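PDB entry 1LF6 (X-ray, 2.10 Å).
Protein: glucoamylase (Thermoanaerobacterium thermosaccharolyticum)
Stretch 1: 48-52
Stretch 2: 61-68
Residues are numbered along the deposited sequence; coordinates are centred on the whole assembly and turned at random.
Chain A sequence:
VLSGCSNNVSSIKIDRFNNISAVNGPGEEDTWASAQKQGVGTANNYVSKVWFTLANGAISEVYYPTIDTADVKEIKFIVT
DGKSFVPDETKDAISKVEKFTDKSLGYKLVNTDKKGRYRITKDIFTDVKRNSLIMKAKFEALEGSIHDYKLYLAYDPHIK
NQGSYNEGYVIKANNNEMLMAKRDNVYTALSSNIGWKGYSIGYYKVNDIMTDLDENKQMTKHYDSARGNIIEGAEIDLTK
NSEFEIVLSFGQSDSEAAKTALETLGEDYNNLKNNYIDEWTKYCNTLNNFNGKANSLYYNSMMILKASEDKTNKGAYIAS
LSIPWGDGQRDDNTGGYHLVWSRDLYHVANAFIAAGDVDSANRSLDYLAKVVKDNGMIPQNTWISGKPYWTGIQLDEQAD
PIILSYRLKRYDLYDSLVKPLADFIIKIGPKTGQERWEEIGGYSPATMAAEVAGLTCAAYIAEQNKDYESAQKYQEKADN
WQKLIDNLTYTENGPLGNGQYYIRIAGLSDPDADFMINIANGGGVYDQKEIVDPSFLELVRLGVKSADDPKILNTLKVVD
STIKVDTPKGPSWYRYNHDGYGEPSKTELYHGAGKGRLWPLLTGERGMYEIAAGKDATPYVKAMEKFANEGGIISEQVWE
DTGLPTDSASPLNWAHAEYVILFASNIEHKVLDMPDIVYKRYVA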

ATOM      1  N   SER A  48      14.836   8.889  10.356  1.00 26.22           N
ATOM      2  CA  SER A  48      14.677   9.307   8.965  1.00 25.26           C
ATOM      3  C   SER A  48      13.217   9.174   8.545  1.00 27.05           C
ATOM      4  O   SER A  48      12.774   8.096   8.145  1.00 26.76           O
ATOM      5  CB  SER A  48      15.559   8.450   8.055  1.00 23.83           C
ATOM      6  OG  SER A  48      15.457   8.874   6.702  1.00 25.68           O
ATOM      7  N   LYS A  49      12.479  10.278   8.636  1.00 25.69           N
ATOM      8  CA  LYS A  49      11.066  10.287   8.290  1.00 25.44           C
ATOM      9  C   LYS A  49      10.793  10.619   6.826  1.00 23.57           C
ATOM     10  O   LYS A  49      10.119  11.598   6.512  1.00 24.94           O
ATOM     11  CB  LYS A  49      10.314  11.262   9.202  1.00 25.48           C
ATOM     12  CG  LYS A  49      10.484  10.980  10.694  1.00 26.43           C
ATOM     13  CD  LYS A  49       9.451  11.751  11.509  1.00 27.81           C
ATOM     14  CE  LYS A  49       9.808  11.806  12.986  1.00 29.05           C
ATOM     15  NZ  LYS A  49      10.260  10.516  13.554  1.00 30.88           N
ATOM     16  N   VAL A  50      11.325   9.788   5.937  1.00 23.52           N
ATOM     17  CA  VAL A  50      11.148   9.944   4.498  1.00 20.81           C
ATOM     18  C   VAL A  50      10.861   8.585   3.861  1.00 20.77           C
ATOM     19  O   VAL A  50      11.564   7.609   4.120  1.00 20.63           O
ATOM     20  CB  VAL A  50      12.422  10.521   3.830  1.00 21.62           C
ATOM     21  CG1 VAL A  50      12.270  10.506   2.310  1.00 17.48           C
ATOM     22  CG2 VAL A  50      12.673  11.943   4.324  1.00 22.04           C
ATOM     23  N   TRP A  51       9.828   8.532   3.025  1.00 20.66           N
ATOM     24  CA  TRP A  51       9.450   7.309   2.324  1.00 18.66           C
ATOM     25  C   TRP A  51       9.451   7.616   0.837  1.00 18.76           C
ATOM     26  O   TRP A  51       9.113   8.725   0.441  1.00 18.59           O
ATOM     27  CB  TRP A  51       8.030   6.874   2.689  1.00 19.09           C
ATOM     28  CG  TRP A  51       7.822   6.384   4.084  1.00 18.30           C
ATOM     29  CD1 TRP A  51       7.691   5.087   4.485  1.00 16.12           C
ATOM     30  CD2 TRP A  51       7.615   7.189   5.248  1.00 18.21           C
ATOM     31  NE1 TRP A  51       7.402   5.034   5.828  1.00 18.25           N
ATOM     32  CE2 TRP A  51       7.350   6.310   6.321  1.00 16.60           C
ATOM     33  CE3 TRP A  51       7.627   8.572   5.488  1.00 17.63           C
ATOM     34  CZ2 TRP A  51       7.092   6.769   7.618  1.00 17.65           C
ATOM     35  CZ3 TRP A  51       7.373   9.026   6.776  1.00 18.05           C
ATOM     36  CH2 TRP A  51       7.109   8.126   7.825  1.00 16.85           C
ATOM     37  N   PHE A  52       9.822   6.641   0.012  1.00 17.86           N
ATOM     38  CA  PHE A  52       9.811   6.843  -1.436  1.00 18.42           C
ATOM     39  C   PHE A  52       9.168   5.655  -2.142  1.00 17.71           C
ATOM     40  O   PHE A  52       9.074   4.561  -1.580  1.00 18.13           O
ATOM     41  CB  PHE A  52      11.233   7.036  -1.986  1.00 16.69           C
ATOM     42  CG  PHE A  52      12.109   5.819  -1.858  1.00 16.96           C
ATOM     43  CD1 PHE A  52      12.854   5.598  -0.702  1.00 15.70           C
ATOM     44  CD2 PHE A  52      12.177   4.882  -2.887  1.00 15.37           C
ATOM     45  CE1 PHE A  52      13.652   4.462  -0.572  1.00 15.05           C
ATOM     46  CE2 PHE A  52      12.971   3.745  -2.765  1.00 16.79           C
ATOM     47  CZ  PHE A  52      13.710   3.535  -1.604  1.00 16.13           C
ATOM     48  N   GLU A  61       5.876   9.101  -5.883  1.00 21.67           N
ATOM     49  CA  GLU A  61       5.581   9.797  -4.633  1.00 22.90           C
ATOM     50  C   GLU A  61       6.661   9.629  -3.562  1.00 23.43           C
ATOM     51  O   GLU A  61       7.245   8.553  -3.407  1.00 22.30           O
ATOM     52  CB  GLU A  61       4.250   9.325  -4.037  1.00 25.03           C
ATOM     53  CG  GLU A  61       3.000   9.743  -4.792  1.00 29.37           C
ATOM     54  CD  GLU A  61       2.614   8.767  -5.887  1.00 30.63           C
ATOM     55  OE1 GLU A  61       3.219   7.684  -5.958  1.00 27.92           O
ATOM     56  OE2 GLU A  61       1.694   9.087  -6.671  1.00 35.88           O
ATOM     57  N   VAL A  62       6.922  10.712  -2.832  1.00 22.16           N
ATOM     58  CA  VAL A  62       7.891  10.710  -1.742  1.00 20.92           C
ATOM     59  C   VAL A  62       7.156  11.320  -0.560  1.00 20.77           C
ATOM     60  O   VAL A  62       6.494  12.352  -0.697  1.00 22.73           O
ATOM     61  CB  VAL A  62       9.151  11.555  -2.066  1.00 20.77           C
ATOM     62  CG1 VAL A  62      10.157  11.433  -0.930  1.00 19.67           C
ATOM     63  CG2 VAL A  62       9.780  11.086  -3.372  1.00 16.53           C
ATOM     64  N   TYR A  63       7.276  10.688   0.599  1.00 21.43           N
ATOM     65  CA  TYR A  63       6.569  11.135   1.796  1.00 21.36           C
ATOM     66  C   TYR A  63       7.448  11.691   2.910  1.00 21.88           C
ATOM     67  O   TYR A  63       8.548  11.193   3.155  1.00 21.98           O
ATOM     68  CB  TYR A  63       5.748   9.967   2.349  1.00 20.89           C
ATOM     69  CG  TYR A  63       4.745   9.409   1.362  1.00 22.03           C
ATOM     70  CD1 TYR A  63       3.379   9.649   1.513  1.00 20.86           C
ATOM     71  CD2 TYR A  63       5.164   8.660   0.263  1.00 20.72           C
ATOM     72  CE1 TYR A  63       2.454   9.159   0.590  1.00 22.62           C
ATOM     73  CE2 TYR A  63       4.249   8.166  -0.667  1.00 20.90           C
ATOM     74  CZ  TYR A  63       2.897   8.419  -0.498  1.00 23.62           C
ATOM     75  OH  TYR A  63       1.990   7.928  -1.417  1.00 25.27           O
ATOM     76  N   TYR A  64       6.924  12.711   3.587  1.00 21.78           N
ATOM     77  CA  TYR A  64       7.587  13.378   4.705  1.00 22.82           C
ATOM     78  C   TYR A  64       6.645  14.424   5.292  1.00 23.05           C
ATOM     79  O   TYR A  64       5.969  15.141   4.554  1.00 23.89           O
ATOM     80  CB  TYR A  64       8.890  14.062   4.254  1.00 24.14           C
ATOM     81  CG  TYR A  64       9.349  15.169   5.191  1.00 22.99           C
ATOM     82  CD1 TYR A  64       8.843  16.465   5.069  1.00 25.75           C
ATOM     83  CD2 TYR A  64      10.249  14.912   6.226  1.00 25.80           C
ATOM     84  CE1 TYR A  64       9.218  17.474   5.951  1.00 24.88           C
ATOM     85  CE2 TYR A  64      10.634  15.920   7.119  1.00 25.25           C
ATOM     86  CZ  TYR A  64      10.112  17.197   6.972  1.00 26.76           C
ATOM     87  OH  TYR A  64      10.480  18.201   7.841  1.00 27.97           O
ATOM     88  N   PRO A  65       6.596  14.536   6.629  1.00 23.89           N
ATOM     89  CA  PRO A  65       7.351  13.762   7.619  1.00 23.56           C
ATOM     90  C   PRO A  65       6.562  12.564   8.139  1.00 23.41           C
ATOM     91  O   PRO A  65       7.010  11.862   9.049  1.00 22.60           O
ATOM     92  CB  PRO A  65       7.606  14.786   8.707  1.00 24.55           C
ATOM     93  CG  PRO A  65       6.297  15.513   8.741  1.00 24.90           C
ATOM     94  CD  PRO A  65       5.964  15.708   7.267  1.00 24.14           C
ATOM     95  N   THR A  66       5.380  12.349   7.572  1.00 22.01           N
ATOM     96  CA  THR A  66       4.532  11.233   7.971  1.00 22.09           C
ATOM     97  C   THR A  66       4.222  10.403   6.735  1.00 22.36           C
ATOM     98  O   THR A  66       4.262  10.908   5.612  1.00 22.99           O
ATOM     99  CB  THR A  66       3.206  11.710   8.582  1.00 21.03           C
ATOM    100  OG1 THR A  66       2.503  12.497   7.619  1.00 20.86           O
ATOM    101  CG2 THR A  66       3.456  12.539   9.841  1.00 19.61           C
ATOM    102  N   ILE A  67       3.890   9.136   6.946  1.00 21.82           N
ATOM    103  CA  ILE A  67       3.612   8.237   5.837  1.00 21.78           C
ATOM    104  C   ILE A  67       2.347   8.571   5.035  1.00 22.27           C
ATOM    105  O   ILE A  67       2.094   7.958   4.005  1.00 23.24           O
ATOM    106  CB  ILE A  67       3.570   6.771   6.340  1.00 21.05           C
ATOM    107  CG1 ILE A  67       3.861   5.815   5.185  1.00 18.98           C
ATOM    108  CG2 ILE A  67       2.224   6.478   7.003  1.00 20.28           C
ATOM    109  CD1 ILE A  67       4.102   4.392   5.643  1.00 19.07           C
ATOM    110  N   ASP A  68       1.559   9.542   5.493  1.00 23.15           N
ATOM    111  CA  ASP A  68       0.355   9.931   4.758  1.00 23.86           C
ATOM    112  C   ASP A  68       0.497  11.348   4.204  1.00 23.42           C
ATOM    113  O   ASP A  68      -0.481  11.972   3.789  1.00 21.94           O
ATOM    114  CB  ASP A  68      -0.893   9.819   5.646  1.00 23.48           C
ATOM    115  CG  ASP A  68      -1.007  10.943   6.660  1.00 26.50           C
ATOM    116  OD1 ASP A  68       0.033  11.518   7.047  1.00 28.52           O
ATOM    117  OD2 ASP A  68      -2.147  11.242   7.084  1.00 24.64           O
TER

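Two short strand segments of glucoamylase run antiparallel here, joined through a single hydrogen-bonded residue pair, Trp51 and Tyr63. Tyr63 N donates to Trp51 O at 2.7 Å with an N-H...O angle of 165°, and Trp51 N donates to Tyr63 O at 3.0 Å and 160°. Both bonds are nearly straight, and together they close the small ring typical of a hydrogen-bonded antiparallel pair, with Trp51 CA and Tyr63 CA 4.8 Å apart. One residue further on, Phe52 and Val62 form the non-hydrogen-bonded pair, and their CA atoms draw in to 4.3 Å.

The same two carbonyls also receive CA-H...O contacts. Val50 CA lies 3.2 Å from Tyr63 O, with an angle at H of 151°, and Val62 CA lies 3.2 Å from Trp51 O, with an angle of 132°. Each oxygen thus meets an N-H and the CA-H of the residue preceding it, as the close spacing of antiparallel strands favours. A longer contact of this kind, Tyr64 CA to Lys49 O at 3.6 Å, extends the pairing beyond the strand ends. Lys49 O also sits at the edge of the Tyr64 ring, 3.3 Å from Tyr64 CD2.

Within the first stretch, a weak backbone bond runs from Val50 N to Ser48 O at 3.1 Å. In the second, Thr66 OG1 donates to Asp68 OD1 at 2.7 Å, tying together two residues of the loop that follows the strand.

Packing centres on Trp51, which has the largest area covered by the opposing stretch. Its side chain leaves the same sheet face as that of Tyr63, and Trp51 CB and Tyr63 CB meet at 3.9 Å. The indole then reaches past the end of the strand to the loop. There Ile67 lies over the ring: Ile67 CG1 is 3.7 Å from the centroid of the five-membered ring and 13° off its normal, a CH-pi contact almost directly above the face. Ile67 CD1 comes within 3.4 Å of Trp51 NE1, whose hydrogen-bonding partner lies elsewhere in the structure. At the six-membered end, Trp51 CZ3 is 3.4 Å from Thr66 C and 3.7 Å from Pro65 O, the latter at the ring edge. The indole therefore packs against loop backbone as well as an aliphatic side chain.

The peptide bond between Tyr64 and Pro65 is cis and lies in the loop, just beyond the strand's last residue, Tyr63. Pro65 CB points away from the first stretch, but its carbonyl does not: Pro65 O is 3.4 Å from Lys49 CB. Lys49 starts toward the second stretch, yet its end leads away, so the contact is made at the base of the side chain.

Val50 adds lighter apolar packing, with Val50 CG1 4.0 Å from Val62 CG1 and Val50 CG2 4.3 Å from Tyr64 CD2. Phe52 and Val62 share the other sheet face, but the Phe52 ring leads away, leaving their contact mainly to the backbone. In all, 474 Å² is buried between the stretches.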